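Local coordinates for genome polyprotein (Chicken sicinivirus JSY, PDB 6QWT) that includes the RNA-dependent RNA polymerase 3Dpol, the part described here, which probably copies the viral RNA genome, at residues A[112-117]-A[178-183]; A[211-216]-A[396-401]; A[310-315]-A[347-352]. One frame throughout, in Å; residues are numbered along the deposited sequence.

Contact 1 of 3, residues A[112-117]-A[178-183]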
loop_
_atom_site.group_PDB
_atom_site.type_symbol
_atom_site.label_atom_id
_atom_site.label_comp_id
_atom_site.label_asym_id
_atom_site.label_seq_id
_atom_site.Cartn_x
_atom_site.Cartn_y
_atom_site.Cartn_z
ATOM N N TYR A 112 -10.234 17.144 1.046
ATOM C CA TYR A 112 -10.359 18.577 0.821
ATOM C C TYR A 112 -11.280 18.857 -0.368
ATOM O O TYR A 112 -11.162 18.205 -1.408
ATOM C CB TYR A 112 -8.986 19.195 0.567
ATOM C CG TYR A 112 -8.971 20.690 0.737
ATOM C CD1 TYR A 112 -8.837 21.260 1.997
ATOM C CD2 TYR A 112 -9.115 21.534 -0.356
ATOM C CE1 TYR A 112 -8.838 22.630 2.161
ATOM C CE2 TYR A 112 -9.115 22.903 -0.202
ATOM C CZ TYR A 112 -8.976 23.445 1.059
ATOM O OH TYR A 112 -8.974 24.806 1.217
ATOM N N PRO A 113 -12.194 19.839 -0.255
ATOM C CA PRO A 113 -12.381 20.707 0.914
ATOM C C PRO A 113 -13.442 20.221 1.901
ATOM O O PRO A 113 -13.706 20.922 2.878
ATOM C CB PRO A 113 -12.818 22.029 0.278
ATOM C CG PRO A 113 -13.635 21.588 -0.902
ATOM C CD PRO A 113 -13.020 20.284 -1.393
ATOM N N TRP A 114 -14.037 19.050 1.646
ATOM C CA TRP A 114 -15.112 18.561 2.506
ATOM C C TRP A 114 -14.645 18.389 3.947
ATOM O O TRP A 114 -15.356 18.764 4.887
ATOM C CB TRP A 114 -15.657 17.235 1.973
ATOM C CG TRP A 114 -15.833 17.180 0.485
ATOM C CD1 TRP A 114 -14.943 16.691 -0.429
ATOM C CD2 TRP A 114 -16.978 17.612 -0.262
ATOM N NE1 TRP A 114 -15.459 16.802 -1.697
ATOM C CE2 TRP A 114 -16.708 17.363 -1.623
ATOM C CE3 TRP A 114 -18.203 18.189 0.086
ATOM C CZ2 TRP A 114 -17.616 17.669 -2.633
ATOM C CZ3 TRP A 114 -19.105 18.493 -0.918
ATOM C CH2 TRP A 114 -18.806 18.233 -2.262
ATOM N N CYS A 115 -13.443 17.843 4.141
ATOM C CA CYS A 115 -12.932 17.496 5.465
ATOM C C CYS A 115 -12.728 18.721 6.349
ATOM O O CYS A 115 -12.205 18.616 7.464
ATOM C CB CYS A 115 -11.615 16.738 5.330
ATOM S SG CYS A 115 -10.286 17.781 4.705
ATOM N N LEU A 116 -13.124 19.889 5.853
ATOM C CA LEU A 116 -13.043 21.127 6.608
ATOM C C LEU A 116 -14.250 21.336 7.511
ATOM O O LEU A 116 -14.110 21.893 8.605
ATOM C CB LEU A 116 -12.916 22.304 5.639
ATOM C CG LEU A 116 -12.070 23.514 6.013
ATOM C CD1 LEU A 116 -10.746 23.084 6.610
ATOM C CD2 LEU A 116 -11.852 24.362 4.773
ATOM N N THR A 117 -15.435 20.901 7.073
ATOM C CA THR A 117 -16.664 21.120 7.825
ATOM C C THR A 117 -17.574 19.896 7.835
ATOM O O THR A 117 -18.704 19.993 8.330
ATOM C CB THR A 117 -17.451 22.310 7.252
ATOM O OG1 THR A 117 -17.820 22.028 5.894
ATOM C CG2 THR A 117 -16.630 23.592 7.295
ATOM N N ALA A 178 -6.934 11.467 -0.936
ATOM C CA ALA A 178 -7.658 12.131 -2.005
ATOM C C ALA A 178 -9.071 12.480 -1.544
ATOM O O ALA A 178 -9.609 11.851 -0.629
ATOM C CB ALA A 178 -7.708 11.236 -3.241
ATOM N N PRO A 179 -9.693 13.487 -2.153
ATOM C CA PRO A 179 -11.061 13.844 -1.764
ATOM C C PRO A 179 -12.075 12.831 -2.279
ATOM O O PRO A 179 -11.832 12.090 -3.234
ATOM C CB PRO A 179 -11.271 15.220 -2.404
ATOM C CG PRO A 179 -10.313 15.262 -3.543
ATOM C CD PRO A 179 -9.132 14.418 -3.148
ATOM N N ILE A 180 -13.242 12.827 -1.627
ATOM C CA ILE A 180 -14.243 11.788 -1.869
ATOM C C ILE A 180 -14.754 11.840 -3.309
ATOM O O ILE A 180 -15.024 10.801 -3.922
ATOM C CB ILE A 180 -15.391 11.900 -0.845
ATOM C CG1 ILE A 180 -16.452 10.823 -1.094
ATOM C CG2 ILE A 180 -16.011 13.298 -0.863
ATOM C CD1 ILE A 180 -15.933 9.405 -0.943
ATOM N N HIS A 181 -14.886 13.042 -3.877
ATOM C CA HIS A 181 -15.380 13.133 -5.249
ATOM C C HIS A 181 -14.339 12.654 -6.254
ATOM O O HIS A 181 -14.702 12.119 -7.307
ATOM C CB HIS A 181 -15.829 14.563 -5.572
ATOM C CG HIS A 181 -14.733 15.583 -5.515
ATOM N ND1 HIS A 181 -14.167 16.006 -4.332
ATOM C CD2 HIS A 181 -14.119 16.286 -6.497
ATOM C CE1 HIS A 181 -13.242 16.915 -4.586
ATOM N NE2 HIS A 181 -13.192 17.102 -5.893
ATOM N N ALA A 182 -13.049 12.824 -5.950
ATOM C CA ALA A 182 -12.013 12.270 -6.816
ATOM C C ALA A 182 -11.921 10.757 -6.674
ATOM O O ALA A 182 -11.570 10.062 -7.636
ATOM C CB ALA A 182 -10.662 12.911 -6.508
ATOM N N ILE A 183 -12.231 10.230 -5.490
ATOM C CA ILE A 183 -12.167 8.788 -5.282
ATOM C C ILE A 183 -13.298 8.090 -6.025
ATOM O O ILE A 183 -13.087 7.058 -6.676
ATOM C CB ILE A 183 -12.183 8.473 -3.776
ATOM C CG1 ILE A 183 -10.771 8.600 -3.202
ATOM C CG2 ILE A 183 -12.745 7.083 -3.515
ATOM C CD1 ILE A 183 -10.742 9.009 -1.755
#
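Trp114 and His181 carry the polar link of this contact: Trp114 NE1 donates to His181 ND1 over 3.0 Å in an almost straight bond, with an N-H...N angle of 176°. The acceptor lies in the indole plane, whereas the indole N-H arrives tilted by 33° from the imidazole plane. The two rings meet rim to rim, neither over the face of the other. Ile180 adds an apolar hold at the same pyrrole ring, its CG2 over the face, 3.8 Å from the ring centroid, in a CH-pi contact. Pro179 CB packs 3.1 Å from Tyr112 O, and His181 CE1 reaches the same oxygen at 4.0 Å. His181 CB points toward the loop, and CG lies between the backbone N and the carbonyl carbon (chi1 63°), which sets the ring beside Trp114 NE1.

Further out, a cis peptide bond before Pro113 bends the chain, and Pro113 CB lies over a face of the Tyr112 ring, whose OH is hydrogen-bonded to Pro11 O. Pro179 is the N-cap residue of helix 180-189. Helix 136-147 backs the junction, with Leu138 against Ile180 and His181, and Glu141 against Trp114 and His181. The sequence Ser-Ala-Gly-Tyr-Pro running into this loop matches motif G of picornaviral polymerases, so the contact probably ties that fingers element to the helix following motif F.

Contact 2 of 3, residues A[211-216]-A[396-401]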
loop_
_atom_site.group_PDB
_atom_site.type_symbol
_atom_site.label_atom_id
_atom_site.label_comp_id
_atom_site.label_asym_id
_atom_site.label_seq_id
_atom_site.Cartn_x
_atom_site.Cartn_y
_atom_site.Cartn_z
ATOM N N ASP A 211 -5.723 -11.726 1.051
ATOM C CA ASP A 211 -5.927 -12.073 2.450
ATOM C C ASP A 211 -4.799 -13.016 2.839
ATOM O O ASP A 211 -4.804 -14.186 2.428
ATOM C CB ASP A 211 -7.292 -12.740 2.650
ATOM C CG ASP A 211 -7.591 -13.036 4.103
ATOM O OD1 ASP A 211 -7.126 -12.274 4.978
ATOM O OD2 ASP A 211 -8.299 -14.031 4.368
ATOM N N PRO A 212 -3.796 -12.549 3.592
ATOM C CA PRO A 212 -2.610 -13.388 3.850
ATOM C C PRO A 212 -2.930 -14.776 4.381
ATOM O O PRO A 212 -2.255 -15.743 4.001
ATOM C CB PRO A 212 -1.820 -12.554 4.868
ATOM C CG PRO A 212 -2.212 -11.139 4.573
ATOM C CD PRO A 212 -3.658 -11.193 4.154
ATOM N N ASP A 213 -3.948 -14.903 5.237
ATOM C CA ASP A 213 -4.342 -16.218 5.735
ATOM C C ASP A 213 -4.686 -17.164 4.593
ATOM O O ASP A 213 -4.355 -18.355 4.641
ATOM C CB ASP A 213 -5.535 -16.090 6.684
ATOM C CG ASP A 213 -5.128 -15.725 8.097
ATOM O OD1 ASP A 213 -6.033 -15.510 8.931
ATOM O OD2 ASP A 213 -3.913 -15.652 8.377
ATOM N N TYR A 214 -5.352 -16.655 3.558
ATOM C CA TYR A 214 -5.792 -17.496 2.452
ATOM C C TYR A 214 -4.771 -17.553 1.321
ATOM O O TYR A 214 -4.464 -18.635 0.812
ATOM C CB TYR A 214 -7.139 -16.998 1.912
ATOM C CG TYR A 214 -7.633 -17.782 0.714
ATOM C CD1 TYR A 214 -7.369 -17.353 -0.582
ATOM C CD2 TYR A 214 -8.356 -18.957 0.880
ATOM C CE1 TYR A 214 -7.810 -18.068 -1.676
ATOM C CE2 TYR A 214 -8.804 -19.681 -0.214
ATOM C CZ TYR A 214 -8.526 -19.231 -1.489
ATOM O OH TYR A 214 -8.966 -19.940 -2.584
ATOM N N HIS A 215 -4.238 -16.402 0.917
ATOM C CA HIS A 215 -3.477 -16.330 -0.323
ATOM C C HIS A 215 -2.018 -16.726 -0.167
ATOM O O HIS A 215 -1.341 -16.921 -1.182
ATOM C CB HIS A 215 -3.580 -14.922 -0.913
ATOM C CG HIS A 215 -4.905 -14.646 -1.551
ATOM N ND1 HIS A 215 -5.865 -13.852 -0.962
ATOM C CD2 HIS A 215 -5.441 -15.088 -2.713
ATOM C CE1 HIS A 215 -6.931 -13.805 -1.740
ATOM N NE2 HIS A 215 -6.701 -14.547 -2.809
ATOM N N TRP A 216 -1.519 -16.871 1.060
ATOM C CA TRP A 216 -0.140 -17.311 1.225
ATOM C C TRP A 216 0.095 -18.696 0.636
ATOM O O TRP A 216 1.226 -19.006 0.252
ATOM C CB TRP A 216 0.249 -17.278 2.705
ATOM C CG TRP A 216 1.354 -16.308 3.009
ATOM C CD1 TRP A 216 2.526 -16.581 3.648
ATOM C CD2 TRP A 216 1.394 -14.908 2.680
ATOM N NE1 TRP A 216 3.293 -15.444 3.741
ATOM C CE2 TRP A 216 2.621 -14.404 3.153
ATOM C CE3 TRP A 216 0.512 -14.036 2.031
ATOM C CZ2 TRP A 216 2.991 -13.067 2.999
ATOM C CZ3 TRP A 216 0.880 -12.708 1.879
ATOM C CH2 TRP A 216 2.109 -12.239 2.362
ATOM N N ILE A 396 0.109 -23.057 3.719
ATOM C CA ILE A 396 1.254 -22.233 4.086
ATOM C C ILE A 396 0.807 -21.147 5.052
ATOM O O ILE A 396 -0.112 -20.377 4.750
ATOM C CB ILE A 396 1.915 -21.614 2.841
ATOM C CG1 ILE A 396 2.090 -22.673 1.747
ATOM C CG2 ILE A 396 3.250 -20.982 3.206
ATOM C CD1 ILE A 396 2.999 -23.825 2.138
ATOM N N HIS A 397 1.477 -21.077 6.210
ATOM C CA HIS A 397 1.209 -20.057 7.215
ATOM C C HIS A 397 1.896 -18.745 6.838
ATOM O O HIS A 397 3.062 -18.749 6.433
ATOM C CB HIS A 397 1.713 -20.500 8.590
ATOM C CG HIS A 397 0.919 -21.608 9.210
ATOM N ND1 HIS A 397 -0.183 -21.379 10.005
ATOM C CD2 HIS A 397 1.086 -22.951 9.176
ATOM C CE1 HIS A 397 -0.669 -22.534 10.424
ATOM N NE2 HIS A 397 0.082 -23.503 9.935
ATOM N N PRO A 398 1.202 -17.614 6.965
ATOM C CA PRO A 398 1.885 -16.313 6.957
ATOM C C PRO A 398 2.409 -15.992 8.347
ATOM O O PRO A 398 1.639 -15.698 9.267
ATOM C CB PRO A 398 0.776 -15.346 6.519
ATOM C CG PRO A 398 -0.489 -15.989 6.993
ATOM C CD PRO A 398 -0.264 -17.479 6.992
ATOM N N VAL A 399 3.727 -16.066 8.509
ATOM C CA VAL A 399 4.370 -15.895 9.807
ATOM C C VAL A 399 4.993 -14.504 9.827
ATOM O O VAL A 399 6.079 -14.284 9.283
ATOM C CB VAL A 399 5.404 -16.990 10.073
ATOM C CG1 VAL A 399 5.995 -16.845 11.475
ATOM C CG2 VAL A 399 4.762 -18.358 9.896
ATOM N N ILE A 400 4.303 -13.561 10.462
ATOM C CA ILE A 400 4.780 -12.188 10.548
ATOM C C ILE A 400 5.909 -12.107 11.567
ATOM O O ILE A 400 6.021 -12.940 12.475
ATOM C CB ILE A 400 3.616 -11.234 10.896
ATOM C CG1 ILE A 400 3.963 -9.789 10.523
ATOM C CG2 ILE A 400 3.227 -11.349 12.366
ATOM C CD1 ILE A 400 2.744 -8.907 10.328
ATOM N N SER A 401 6.769 -11.107 11.401
ATOM C CA SER A 401 7.877 -10.911 12.324
ATOM C C SER A 401 7.340 -10.688 13.734
ATOM O O SER A 401 6.400 -9.901 13.916
ATOM C CB SER A 401 8.730 -9.719 11.892
ATOM O OG SER A 401 7.946 -8.539 11.828
HETATM O O HOH W 1 -2.294 -19.430 3.231
#
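Trp216 meets Pro398 through a strained first torsion: CB points toward the strand, and chi1 of -117°, well away from a staggered position, sets CG so that the indole lies against Pro398. Asp213 has CG anti to its carbonyl carbon, beside the backbone N; its CB points away from the strand, yet OD2 still touches Pro398 CG at 3.7 Å. The indole offers one face to Pro398, whose CB stands 3.6 Å from the centroid of the five-membered ring and only 10° off its normal, a CH-pi contact. Pro398 CA comes within 3.4 Å of Trp216 CD1, while Trp216 NE1 bonds to His385 O. The proline's CG also packs on the helix start at Pro212 O, 3.5 Å away, and Asp213 OD2 is hydrogen-bonded to His430. Trp216 CB packs 3.7 Å from Ile396 O.

No direct hydrogen bond joins the two segments, but a water bridges them, lying 2.7 Å from Asp213 O and 2.8 Å from Ile396 O. It can donate to either, although acceptors around it outnumber its protons. Asp213 O also accepts from Trp466 NE1.

Strand 396-400 pairs antiparallel with strand 384-388; the Phe-Leu-Lys-Arg sequence that leads into it and ends on Arg384 points to the motif E hairpin of picornaviral polymerases. Phe386 stacks on Trp216 and Arg384 touches both Pro212 and Trp216, so the first turn of helix 212-222 packs against both strands of the hairpin, while Trp466 of helix 459-469 stacks on His397.

Contact 3 of 3, residues A[310-315]-A[347-352]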
loop_
_atom_site.group_PDB
_atom_site.type_symbol
_atom_site.label_atom_id
_atom_site.label_comp_id
_atom_site.label_asym_id
_atom_site.label_seq_id
_atom_site.Cartn_x
_atom_site.Cartn_y
_atom_site.Cartn_z
ATOM N N ILE A 310 6.313 -2.972 -14.208
ATOM C CA ILE A 310 6.933 -2.409 -15.406
ATOM C C ILE A 310 8.393 -2.061 -15.139
ATOM O O ILE A 310 9.282 -2.364 -15.946
ATOM C CB ILE A 310 6.148 -1.172 -15.886
ATOM C CG1 ILE A 310 4.673 -1.514 -16.113
ATOM C CG2 ILE A 310 6.782 -0.584 -17.135
ATOM C CD1 ILE A 310 4.348 -1.984 -17.477
ATOM N N SER A 311 8.658 -1.410 -14.006
ATOM C CA SER A 311 10.016 -0.973 -13.699
ATOM C C SER A 311 10.959 -2.161 -13.556
ATOM O O SER A 311 12.057 -2.167 -14.123
ATOM C CB SER A 311 10.008 -0.121 -12.431
ATOM O OG SER A 311 9.109 0.964 -12.571
ATOM N N LEU A 312 10.541 -3.185 -12.803
ATOM C CA LEU A 312 11.367 -4.381 -12.644
ATOM C C LEU A 312 11.637 -5.053 -13.983
ATOM O O LEU A 312 12.776 -5.437 -14.276
ATOM C CB LEU A 312 10.693 -5.362 -11.687
ATOM C CG LEU A 312 10.612 -4.957 -10.217
ATOM C CD1 LEU A 312 9.510 -5.740 -9.511
ATOM C CD2 LEU A 312 11.956 -5.157 -9.525
ATOM N N LEU A 313 10.598 -5.206 -14.807
ATOM C CA LEU A 313 10.774 -5.822 -16.118
ATOM C C LEU A 313 11.741 -5.016 -16.982
ATOM O O LEU A 313 12.538 -5.591 -17.730
ATOM C CB LEU A 313 9.419 -5.971 -16.810
ATOM C CG LEU A 313 8.487 -7.045 -16.237
ATOM C CD1 LEU A 313 7.042 -6.805 -16.648
ATOM C CD2 LEU A 313 8.925 -8.435 -16.662
ATOM N N SER A 314 11.699 -3.682 -16.884
ATOM C CA SER A 314 12.619 -2.868 -17.673
ATOM C C SER A 314 14.064 -3.078 -17.233
ATOM O O SER A 314 14.993 -2.881 -18.026
ATOM C CB SER A 314 12.237 -1.385 -17.586
ATOM O OG SER A 314 12.686 -0.802 -16.374
ATOM N N ALA A 315 14.270 -3.481 -15.977
ATOM C CA ALA A 315 15.606 -3.816 -15.496
ATOM C C ALA A 315 16.035 -5.203 -15.962
ATOM O O ALA A 315 17.181 -5.394 -16.389
ATOM C CB ALA A 315 15.646 -3.743 -13.968
ATOM N N SER A 347 21.301 -7.534 -7.111
ATOM C CA SER A 347 22.416 -6.630 -7.380
ATOM C C SER A 347 22.307 -6.035 -8.776
ATOM O O SER A 347 22.524 -4.833 -8.969
ATOM C CB SER A 347 23.743 -7.370 -7.226
ATOM O OG SER A 347 24.213 -7.292 -5.896
ATOM N N PHE A 348 21.963 -6.867 -9.762
ATOM C CA PHE A 348 21.853 -6.393 -11.138
ATOM C C PHE A 348 20.738 -5.365 -11.281
ATOM O O PHE A 348 20.910 -4.344 -11.956
ATOM C CB PHE A 348 21.618 -7.581 -12.071
ATOM C CG PHE A 348 21.499 -7.204 -13.517
ATOM C CD1 PHE A 348 20.263 -6.899 -14.072
ATOM C CD2 PHE A 348 22.622 -7.163 -14.328
ATOM C CE1 PHE A 348 20.151 -6.554 -15.405
ATOM C CE2 PHE A 348 22.515 -6.823 -15.663
ATOM C CZ PHE A 348 21.280 -6.518 -16.201
ATOM N N ILE A 349 19.586 -5.623 -10.662
ATOM C CA ILE A 349 18.471 -4.686 -10.748
ATOM C C ILE A 349 18.820 -3.379 -10.047
ATOM O O ILE A 349 18.515 -2.288 -10.547
ATOM C CB ILE A 349 17.196 -5.329 -10.169
ATOM C CG1 ILE A 349 16.765 -6.519 -11.028
ATOM C CG2 ILE A 349 16.067 -4.310 -10.063
ATOM C CD1 ILE A 349 15.514 -7.206 -10.527
ATOM N N ALA A 350 19.480 -3.466 -8.889
ATOM C CA ALA A 350 19.882 -2.262 -8.168
ATOM C C ALA A 350 20.823 -1.401 -9.001
ATOM O O ALA A 350 20.681 -0.173 -9.043
ATOM C CB ALA A 350 20.542 -2.642 -6.841
ATOM N N ASP A 351 21.790 -2.029 -9.678
ATOM C CA ASP A 351 22.757 -1.271 -10.466
ATOM C C ASP A 351 22.100 -0.634 -11.686
ATOM O O ASP A 351 22.434 0.499 -12.055
ATOM C CB ASP A 351 23.920 -2.172 -10.882
ATOM C CG ASP A 351 24.750 -2.646 -9.698
ATOM O OD1 ASP A 351 25.212 -3.807 -9.718
ATOM O OD2 ASP A 351 24.937 -1.859 -8.744
ATOM N N PHE A 352 21.168 -1.342 -12.330
ATOM C CA PHE A 352 20.445 -0.742 -13.447
ATOM C C PHE A 352 19.617 0.452 -12.990
ATOM O O PHE A 352 19.570 1.483 -13.671
ATOM C CB PHE A 352 19.540 -1.772 -14.128
ATOM C CG PHE A 352 18.535 -1.153 -15.061
ATOM C CD1 PHE A 352 18.883 -0.851 -16.368
ATOM C CD2 PHE A 352 17.255 -0.845 -14.625
ATOM C CE1 PHE A 352 17.970 -0.268 -17.227
ATOM C CE2 PHE A 352 16.337 -0.260 -15.477
ATOM C CZ PHE A 352 16.694 0.030 -16.779
#
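Apolar packing dominates between Ala315 and Phe352. Ala315 CA sits over one face of the phenyl ring, 3.9 Å from its centroid in a CH-pi contact and offset toward the rim, and Ala315 CB approaches Phe352 CD2 to 3.4 Å. Phe352 CB points toward the other helix, and CG anti to the backbone N (chi1 166°) sets the ring beside Ala315. Ile349 closes the apolar patch, its CG2 4.0 Å from Ala315 CB and its CD1 4.2 Å from Leu312 CD2.

Polar atoms touch ring carbons. Ala315 O lies in the plane of the Phe348 ring, 3.3 Å from CE1 at its edge, and is hydrogen-bonded to Thr318 OG1. Ser314 O is 3.6 Å from Phe352 CZ and is bonded to Ser69 OG.

Within its helix, Ser314 OG donates to Ser311 O at 2.7 Å, and it has a further partner in Trp67 NE1.

The helix segments cross at 100°. Sequence and topology mark helix 298-316 as the motif B helix and helix 346-356 as that of motif D. Leu312 and Leu313 rest on palm strand 327-332, while Ile310 and Leu313 meet helix 70-81.

Overall arrangement
All three contacts are buried, but each joins different elements. Contact 1 fixes a fingers loop to a helix start and is the one with a direct side-chain hydrogen bond across it. Contact 2 sets a helix against a strand of a two-stranded hairpin, relying on a proline over an indole face and a bridging water. Contact 3 is helix against helix, with no hydrogen bond across it, beside the antiparallel palm sheet. Contact 1 lies across the chain's centre from the other two, about 35 and 37 Å away between centres. Contacts 2 and 3 are about 27 Å apart between centres, and contact 3 is nested within the chain loop that contact 2 closes.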